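Local coordinates for MOBA relate protein (Mycobacterium sp., PDB 2WAW) that is of unknown function but probably binds a nucleotide and transfers a nucleotidyl group, like MobA-type enzymes, at residues Gly121-Ala127 with Phe139-Val145; Tyr131-Ile135 with Ala176-Leu180; Gln48-Thr52 with Ala88-Asp93. One frame throughout, in Å; residues are numbered along the deposited sequence. Where two conformers were deposited one is given.

Overall arrangement
All three contacts reach one mixed beta sheet, as expected in a GT-A, Rossmann-like fold. Contact 1 is buried and pairs strands 126-131 and 134-142 at the open end of their hairpin. Contact 2 uses the turn joining the same two strands, but lies at the surface, about 20 Å away between centres. Contact 3 is partly buried and packs the C-terminal part of helix 84-90 and residues 91-93 on strand 48-53. Its Val-92 and Asp-93 meet Arg-143 of contact 1. Contact 1 is backbone pairing beside a buried indole, plus two side-chain hydrogen bonds. Contact 2 sets an aromatic face on a loop, with a water. Contact 3 combines apolar packing with a glutamine amide.

Contact 1 of 3, residues Gly121-Ala127 with Phe139-Val145; sequences GRGATIA and FWVSRGV
Trp-140 has the largest area covered in this contact. Its chi1 is 157° (t) and chi2 is -92°, which turns the indole toward 121-127, one ring face against Gly-121. Gly-121 CA sits 3.6 Å from the centroid of the Trp-140 five-membered ring, a CH-pi contact over the face. A CB on Gly-121 would clash with Trp-140 CG. A type II turn runs from Gly-121 to Ala-124, with Gly-123 at positive phi. It brings Ala-124 O to Trp-140 NE1, a 3.2 Å hydrogen bond. Residues 126-127 and 139-142 pair in the antiparallel hairpin of strands 126-131 and 134-142. Ala-127 and Trp-140 form a hydrogen-bonded pair: Ala-127 N to Trp-140 O is 2.9 Å, and Trp-140 N to Ala-127 O is 2.8 Å. Ile-126 and Val-141 form the next, non-hydrogen-bonded pair, with CA atoms 4.7 Å apart and side chains on the face away from Trp-140. Ser-142 N donates to Thr-125 O at 3.0 Å; with chi1 p, Ser-142 OG donates to the same Thr-125 O at 2.8 Å. Thr-125 and Val-145 both take chi1 m; Thr-125 CG2 meets Val-145 CG1 at 3.4 Å. Leu-117 of helix 111-121 touches Ala-127 and Trp-140.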
loop_
_atom_site.group_PDB
_atom_site.type_symbol
_atom_site.label_atom_id
_atom_site.label_comp_id
_atom_site.label_asym_id
_atom_site.label_seq_id
_atom_site.Cartn_x
_atom_site.Cartn_y
_atom_site.Cartn_z
ATOM N N GLY A 121 -0.398 -13.693 -9.030
ATOM C CA GLY A 121 -0.585 -14.158 -7.658
ATOM C C GLY A 121 -1.575 -15.291 -7.458
ATOM O O GLY A 121 -1.520 -15.989 -6.450
ATOM N N ARG A 122 -2.498 -15.489 -8.397
ATOM C CA ARG A 122 -3.371 -16.668 -8.336
ATOM C C ARG A 122 -2.456 -17.897 -8.273
ATOM O O ARG A 122 -1.655 -18.123 -9.164
ATOM C CB ARG A 122 -4.287 -16.763 -9.562
ATOM C CG ARG A 122 -5.020 -15.485 -9.961
ATOM C CD ARG A 122 -5.983 -14.970 -8.892
ATOM N NE ARG A 122 -6.819 -13.873 -9.380
ATOM C CZ ARG A 122 -7.831 -13.321 -8.692
ATOM N NH1 ARG A 122 -8.136 -13.760 -7.469
ATOM N NH2 ARG A 122 -8.546 -12.343 -9.235
ATOM N N GLY A 123 -2.561 -18.684 -7.213
ATOM C CA GLY A 123 -1.691 -19.859 -7.090
ATOM C C GLY A 123 -0.223 -19.640 -6.724
ATOM O O GLY A 123 0.555 -20.601 -6.728
ATOM N N ALA A 124 0.164 -18.395 -6.418
ATOM C CA ALA A 124 1.452 -18.118 -5.755
ATOM C C ALA A 124 1.186 -17.722 -4.302
ATOM O O ALA A 124 0.173 -17.082 -3.998
ATOM C CB ALA A 124 2.228 -17.027 -6.467
ATOM N N THR A 125 2.086 -18.107 -3.406
ATOM C CA THR A 125 1.952 -17.762 -1.991
ATOM C C THR A 125 2.157 -16.266 -1.755
ATOM O O THR A 125 1.353 -15.630 -1.076
ATOM C CB THR A 125 2.903 -18.607 -1.102
ATOM O OG1 THR A 125 2.591 -19.997 -1.264
ATOM C CG2 THR A 125 2.755 -18.238 0.359
ATOM N N ILE A 126 3.230 -15.718 -2.329
ATOM C CA ILE A 126 3.504 -14.278 -2.346
ATOM C C ILE A 126 3.875 -13.891 -3.771
ATOM O O ILE A 126 4.478 -14.682 -4.491
ATOM C CB ILE A 126 4.690 -13.917 -1.410
ATOM C CG1 ILE A 126 4.337 -14.242 0.049
ATOM C CG2 ILE A 126 5.107 -12.456 -1.580
ATOM C CD1 ILE A 126 5.514 -14.180 1.019
ATOM N N ALA A 127 3.480 -12.699 -4.196
ATOM C CA ALA A 127 4.043 -12.169 -5.451
ATOM C C ALA A 127 4.452 -10.725 -5.268
ATOM O O ALA A 127 3.911 -10.019 -4.406
ATOM C CB ALA A 127 3.053 -12.310 -6.568
ATOM N N PHE A 139 2.514 -5.560 -3.433
ATOM C CA PHE A 139 2.791 -6.962 -3.111
ATOM C C PHE A 139 1.477 -7.734 -3.075
ATOM O O PHE A 139 0.444 -7.181 -2.695
ATOM C CB PHE A 139 3.448 -7.119 -1.736
ATOM C CG PHE A 139 4.806 -6.473 -1.595
ATOM C CD1 PHE A 139 5.669 -6.332 -2.685
ATOM C CD2 PHE A 139 5.222 -6.055 -0.339
ATOM C CE1 PHE A 139 6.944 -5.759 -2.519
ATOM C CE2 PHE A 139 6.487 -5.488 -0.154
ATOM C CZ PHE A 139 7.338 -5.331 -1.237
ATOM N N TRP A 140 1.519 -9.004 -3.474
ATOM C CA TRP A 140 0.399 -9.915 -3.273
ATOM C C TRP A 140 0.742 -10.866 -2.163
ATOM O O TRP A 140 1.830 -11.419 -2.147
ATOM C CB TRP A 140 0.119 -10.683 -4.567
ATOM C CG TRP A 140 -0.611 -11.988 -4.406
ATOM C CD1 TRP A 140 -0.059 -13.228 -4.259
ATOM C CD2 TRP A 140 -2.036 -12.181 -4.421
ATOM N NE1 TRP A 140 -1.049 -14.181 -4.176
ATOM C CE2 TRP A 140 -2.271 -13.564 -4.265
ATOM C CE3 TRP A 140 -3.136 -11.313 -4.537
ATOM C CZ2 TRP A 140 -3.572 -14.106 -4.229
ATOM C CZ3 TRP A 140 -4.418 -11.847 -4.511
ATOM C CH2 TRP A 140 -4.628 -13.232 -4.349
ATOM N N VAL A 141 -0.206 -11.080 -1.244
ATOM C CA VAL A 141 -0.061 -12.078 -0.183
ATOM C C VAL A 141 -1.330 -12.917 -0.126
ATOM O O VAL A 141 -2.432 -12.385 0.089
ATOM C CB VAL A 141 0.221 -11.437 1.185
ATOM C CG1 VAL A 141 0.476 -12.529 2.253
ATOM C CG2 VAL A 141 1.428 -10.508 1.094
ATOM N N SER A 142 -1.158 -14.237 -0.275
ATOM C CA SER A 142 -2.249 -15.184 -0.340
ATOM C C SER A 142 -2.780 -15.415 1.071
ATOM O O SER A 142 -2.048 -15.245 2.043
ATOM C CB SER A 142 -1.758 -16.516 -0.937
ATOM O OG SER A 142 -0.791 -17.110 -0.086
ATOM N N ARG A 143 -4.053 -15.778 1.160
ATOM C CA ARG A 143 -4.714 -16.030 2.437
ATOM C C ARG A 143 -3.941 -17.032 3.304
ATOM O O ARG A 143 -3.903 -16.890 4.529
ATOM C CB ARG A 143 -6.133 -16.544 2.190
ATOM C CG ARG A 143 -6.845 -16.985 3.478
ATOM C CD ARG A 143 -8.336 -17.207 3.249
ATOM N NE ARG A 143 -9.011 -15.953 2.929
ATOM C CZ ARG A 143 -9.411 -15.054 3.828
ATOM N NH1 ARG A 143 -9.222 -15.255 5.130
ATOM N NH2 ARG A 143 -10.003 -13.941 3.420
ATOM N N GLY A 144 -3.301 -18.008 2.663
ATOM C CA GLY A 144 -2.559 -19.054 3.380
ATOM C C GLY A 144 -1.447 -18.558 4.286
ATOM O O GLY A 144 -1.075 -19.237 5.246
ATOM N N VAL A 145 -0.914 -17.371 4.008
ATOM C CA VAL A 145 0.141 -16.814 4.861
ATOM C C VAL A 145 -0.273 -15.545 5.633
ATOM O O VAL A 145 0.573 -14.804 6.160
ATOM C CB VAL A 145 1.466 -16.629 4.082
ATOM C CG1 VAL A 145 2.026 -17.998 3.694
ATOM C CG2 VAL A 145 1.255 -15.787 2.847
#

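Contact 2 of 3, residues Tyr131-Ile135 with Ala176-Leu180; sequences YANGI and ADVPL
A tight turn and an extended loop fit together here by shape. Residues 131-134 form a type I beta turn that links two antiparallel strands, so this is the tip of a beta hairpin. Tyr-131 N donates to Gly-134 O at 2.8 Å. Gly-134 has phi 137° and psi 175°, where a CB would be jammed against the preceding carbonyl. The loop 176-180 has no regular structure and passes the turn with Asp-177 CA 5.1 Å from Tyr-131 CA.

The main bump is the Tyr-131 ring, with chi1 m and chi2 -87°. It lies against Val-178 and Pro-179, which cover one of its faces. Val-178 CA lies 3.9 Å and Pro-179 CD 3.8 Å from the Tyr-131 ring centroid, both as CH-pi contacts. Ala-176 CB touches Tyr-131 CD1 at 4.2 Å. Val-178, chi1 t, puts CG2 3.8 Å from Tyr-131 CD2 and 3.5 Å from Gly-134 O, so this methyl enters the notch formed by the ring, Asn-133 and Gly-134.

Two hydrogen bonds fix the fit. Ala-132 N donates to Ala-176 O at 2.8 Å. Asn-133, chi1 p, points toward the loop, and its OD1 accepts from Val-178 N at 2.8 Å. A water accepts from Asn-133 ND2 at 3.0 Å and donates to Val-178 O at 2.7 Å.

Tyr-131 OH bonds to His-137 O on the returning strand. Ala-132 and Ile-135 lean on strand 169-173. Past the contact, the loop leads to helix 185-197, where Leu-180 packs on Leu-191 and Ser-194.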
loop_
_atom_site.group_PDB
_atom_site.type_symbol
_atom_site.label_atom_id
_atom_site.label_comp_id
_atom_site.label_asym_id
_atom_site.label_seq_id
_atom_site.Cartn_x
_atom_site.Cartn_y
_atom_site.Cartn_z
ATOM N N TYR A 131 10.414 -4.202 -10.962
ATOM C CA TYR A 131 10.606 -3.044 -11.817
ATOM C C TYR A 131 12.000 -3.089 -12.438
ATOM O O TYR A 131 12.813 -3.972 -12.130
ATOM C CB TYR A 131 10.438 -1.795 -10.963
ATOM C CG TYR A 131 9.050 -1.654 -10.368
ATOM C CD1 TYR A 131 8.039 -1.018 -11.090
ATOM C CD2 TYR A 131 8.760 -2.133 -9.104
ATOM C CE1 TYR A 131 6.770 -0.860 -10.574
ATOM C CE2 TYR A 131 7.482 -1.988 -8.564
ATOM C CZ TYR A 131 6.491 -1.346 -9.310
ATOM O OH TYR A 131 5.220 -1.164 -8.833
ATOM N N ALA A 132 12.275 -2.140 -13.330
ATOM C CA ALA A 132 13.556 -2.074 -14.020
ATOM C C ALA A 132 14.750 -1.918 -13.054
ATOM O O ALA A 132 15.855 -2.388 -13.351
ATOM C CB ALA A 132 13.523 -0.943 -15.019
ATOM N N ASN A 133 14.521 -1.274 -11.905
ATOM C CA ASN A 133 15.579 -0.988 -10.931
ATOM C C ASN A 133 15.346 -1.615 -9.558
ATOM O O ASN A 133 15.873 -1.136 -8.548
ATOM C CB ASN A 133 15.782 0.528 -10.786
ATOM C CG ASN A 133 14.540 1.251 -10.282
ATOM O OD1 ASN A 133 13.412 0.775 -10.435
ATOM N ND2 ASN A 133 14.748 2.420 -9.682
ATOM N N GLY A 134 14.556 -2.685 -9.530
ATOM C CA GLY A 134 14.368 -3.477 -8.318
ATOM C C GLY A 134 12.941 -3.903 -8.040
ATOM O O GLY A 134 12.020 -3.525 -8.761
ATOM N N ILE A 135 12.780 -4.704 -6.990
ATOM C CA ILE A 135 11.491 -5.193 -6.490
ATOM C C ILE A 135 10.797 -4.096 -5.692
ATOM O O ILE A 135 11.471 -3.334 -4.983
ATOM C CB ILE A 135 11.730 -6.418 -5.555
ATOM C CG1 ILE A 135 12.293 -7.615 -6.342
ATOM C CG2 ILE A 135 10.480 -6.791 -4.738
ATOM C CD1 ILE A 135 11.421 -8.090 -7.479
ATOM N N ALA A 176 8.647 -0.254 -15.768
ATOM C CA ALA A 176 8.748 1.047 -15.109
ATOM C C ALA A 176 9.815 0.931 -14.031
ATOM O O ALA A 176 10.267 -0.178 -13.728
ATOM C CB ALA A 176 7.392 1.418 -14.481
ATOM N N ASP A 177 10.211 2.062 -13.443
ATOM C CA ASP A 177 11.019 2.066 -12.217
ATOM C C ASP A 177 10.140 1.931 -10.970
ATOM O O ASP A 177 8.946 2.218 -11.021
ATOM C CB ASP A 177 11.847 3.347 -12.107
ATOM C CG ASP A 177 12.987 3.396 -13.117
ATOM O OD1 ASP A 177 13.345 2.337 -13.676
ATOM O OD2 ASP A 177 13.535 4.498 -13.332
ATOM N N VAL A 178 10.745 1.516 -9.858
ATOM C CA VAL A 178 10.042 1.445 -8.556
ATOM C C VAL A 178 9.353 2.794 -8.298
ATOM O O VAL A 178 9.971 3.853 -8.494
ATOM C CB VAL A 178 11.027 1.106 -7.396
ATOM C CG1 VAL A 178 10.349 1.144 -6.010
ATOM C CG2 VAL A 178 11.672 -0.262 -7.607
ATOM N N PRO A 179 8.071 2.768 -7.878
ATOM C CA PRO A 179 7.343 4.016 -7.605
ATOM C C PRO A 179 8.021 4.781 -6.484
ATOM O O PRO A 179 8.581 4.168 -5.567
ATOM C CB PRO A 179 5.975 3.529 -7.114
ATOM C CG PRO A 179 6.205 2.105 -6.654
ATOM C CD PRO A 179 7.230 1.581 -7.627
ATOM N N LEU A 180 8.009 6.107 -6.581
ATOM C CA LEU A 180 8.547 6.934 -5.521
ATOM C C LEU A 180 7.649 6.812 -4.307
ATOM O O LEU A 180 6.436 6.635 -4.448
ATOM C CB LEU A 180 8.604 8.396 -5.953
ATOM C CG LEU A 180 9.533 8.764 -7.122
ATOM C CD1 LEU A 180 9.512 10.273 -7.318
ATOM C CD2 LEU A 180 10.952 8.276 -6.874
HETATM O O HOH W 1 12.675 4.215 -8.572
#

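Contact 3 of 3, residues Gln48-Thr52 with Ala88-Asp93; sequences QLIVT and ALTWVD
Strand 48-53 is extended, and its even-numbered residues Gln-48 and Ile-50 point toward the end of helix 84-90 and the turn after it. Gln-48 comes first, with chi1 and chi2 both t. Its amide reaches two backbone groups: OE1 accepts from Asp-93 N at 2.9 Å, and NE2 donates to Trp-91 O at 3.0 Å. The same amide also bonds Thr-7 OG1 and Asp-70 OD2, on the strands flanking this one. Ile-50 follows, chi1 m and chi2 t. Its CD1 lies 3.7 Å from Ala-88 O, 3.9 Å from Trp-91 CB and 4.0 Å from Val-92 CG2, while its CG2 is 4.1 Å from Ala-88 CB. Thr-52, chi1 p, sets CG2 3.8 Å from Ala-88 CB, and its OG1 bonds Ser-84 OG. This is helix-on-sheet packing, as in a Rossmann-like alpha/beta fold. The chemistry is split: Ile-50 and Thr-52 pack on Ala-88, and Ile-50 also on Trp-91 and Val-92, while the Gln-48 amide satisfies backbone groups of Trp-91 and Asp-93.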
loop_
_atom_site.group_PDB
_atom_site.type_symbol
_atom_site.label_atom_id
_atom_site.label_comp_id
_atom_site.label_asym_id
_atom_site.label_seq_id
_atom_site.Cartn_x
_atom_site.Cartn_y
_atom_site.Cartn_z
ATOM N N GLN A 48 -12.807 -5.098 -2.251
ATOM C CA GLN A 48 -12.825 -4.387 -0.988
ATOM C C GLN A 48 -11.543 -3.576 -0.939
ATOM O O GLN A 48 -10.506 -4.056 -1.401
ATOM C CB GLN A 48 -12.849 -5.391 0.174
ATOM C CG GLN A 48 -12.642 -4.776 1.563
ATOM C CD GLN A 48 -12.549 -5.807 2.658
ATOM O OE1 GLN A 48 -12.043 -6.926 2.453
ATOM N NE2 GLN A 48 -12.999 -5.429 3.846
ATOM N N LEU A 49 -11.611 -2.391 -0.364
ATOM C CA LEU A 49 -10.444 -1.584 -0.141
ATOM C C LEU A 49 -10.379 -1.075 1.290
ATOM O O LEU A 49 -11.209 -0.381 1.704
ATOM C CB LEU A 49 -10.399 -0.421 -1.125
ATOM C CG LEU A 49 -9.230 0.552 -1.111
ATOM C CD1 LEU A 49 -7.926 -0.173 -1.297
ATOM C CD2 LEU A 49 -9.419 1.550 -2.217
ATOM N N ILE A 50 -9.311 -1.445 1.973
ATOM C CA ILE A 50 -9.040 -1.068 3.349
ATOM C C ILE A 50 -7.907 -0.040 3.403
ATOM O O ILE A 50 -6.956 -0.163 2.724
ATOM C CB ILE A 50 -8.561 -2.273 4.168
ATOM C CG1 ILE A 50 -9.661 -3.330 4.290
ATOM C CG2 ILE A 50 -8.035 -1.850 5.519
ATOM C CD1 ILE A 50 -9.191 -4.585 4.837
ATOM N N VAL A 51 -8.100 0.986 4.187
ATOM C CA VAL A 51 -7.041 1.974 4.409
ATOM C C VAL A 51 -6.771 2.063 5.897
ATOM O O VAL A 51 -7.708 2.196 6.703
ATOM C CB VAL A 51 -7.451 3.370 3.899
ATOM C CG1 VAL A 51 -6.248 4.361 3.942
ATOM C CG2 VAL A 51 -8.064 3.276 2.507
ATOM N N THR A 52 -5.488 1.972 6.271
ATOM C CA THR A 52 -5.132 2.123 7.687
ATOM C C THR A 52 -4.627 3.530 7.940
ATOM O O THR A 52 -3.947 4.133 7.096
ATOM C CB THR A 52 -4.057 1.106 8.159
ATOM O OG1 THR A 52 -2.823 1.396 7.491
ATOM C CG2 THR A 52 -4.465 -0.347 7.825
ATOM N N ALA A 88 -5.622 -4.513 10.088
ATOM C CA ALA A 88 -6.267 -4.558 8.778
ATOM C C ALA A 88 -6.714 -5.962 8.410
ATOM O O ALA A 88 -7.795 -6.138 7.837
ATOM C CB ALA A 88 -5.347 -3.996 7.696
ATOM N N LEU A 89 -5.889 -6.961 8.747
ATOM C CA LEU A 89 -6.178 -8.353 8.374
ATOM C C LEU A 89 -7.516 -8.832 8.950
ATOM O O LEU A 89 -8.263 -9.610 8.315
ATOM C CB LEU A 89 -5.008 -9.283 8.773
ATOM C CG LEU A 89 -3.713 -9.110 7.945
ATOM C CD1 LEU A 89 -2.531 -9.813 8.604
ATOM C CD2 LEU A 89 -3.871 -9.585 6.505
ATOM N N THR A 90 -7.834 -8.350 10.144
ATOM C CA THR A 90 -9.066 -8.762 10.823
ATOM C C THR A 90 -10.337 -8.315 10.063
ATOM O O THR A 90 -11.420 -8.900 10.225
ATOM C CB THR A 90 -9.074 -8.292 12.293
ATOM O OG1 THR A 90 -9.256 -6.874 12.364
ATOM C CG2 THR A 90 -7.767 -8.663 12.968
ATOM N N TRP A 91 -10.173 -7.297 9.219
ATOM C CA TRP A 91 -11.245 -6.697 8.413
ATOM C C TRP A 91 -11.392 -7.273 7.006
ATOM O O TRP A 91 -12.357 -6.956 6.309
ATOM C CB TRP A 91 -10.991 -5.204 8.242
ATOM C CG TRP A 91 -11.296 -4.349 9.413
ATOM C CD1 TRP A 91 -10.636 -4.324 10.612
ATOM C CD2 TRP A 91 -12.298 -3.329 9.476
ATOM N NE1 TRP A 91 -11.198 -3.371 11.435
ATOM C CE2 TRP A 91 -12.214 -2.742 10.762
ATOM C CE3 TRP A 91 -13.267 -2.860 8.577
ATOM C CZ2 TRP A 91 -13.074 -1.709 11.175
ATOM C CZ3 TRP A 91 -14.121 -1.832 8.985
ATOM C CH2 TRP A 91 -14.014 -1.269 10.275
ATOM N N VAL A 92 -10.426 -8.082 6.575
ATOM C CA VAL A 92 -10.445 -8.645 5.221
ATOM C C VAL A 92 -11.648 -9.572 5.039
ATOM O O VAL A 92 -11.884 -10.447 5.878
ATOM C CB VAL A 92 -9.136 -9.399 4.923
ATOM C CG1 VAL A 92 -9.185 -10.066 3.555
ATOM C CG2 VAL A 92 -7.950 -8.418 4.968
ATOM N N ASP A 93 -12.398 -9.348 3.995
ATOM C CA ASP A 93 -13.576 -10.180 3.609
ATOM C C ASP A 93 -13.144 -11.682 3.536
ATOM O O ASP A 93 -12.220 -11.981 2.911
ATOM C CB ASP A 93 -14.178 -9.660 2.279
ATOM C CG ASP A 93 -15.594 -10.201 1.973
ATOM O OD1 ASP A 93 -15.814 -11.420 2.013
ATOM O OD2 ASP A 93 -16.490 -9.393 1.629
#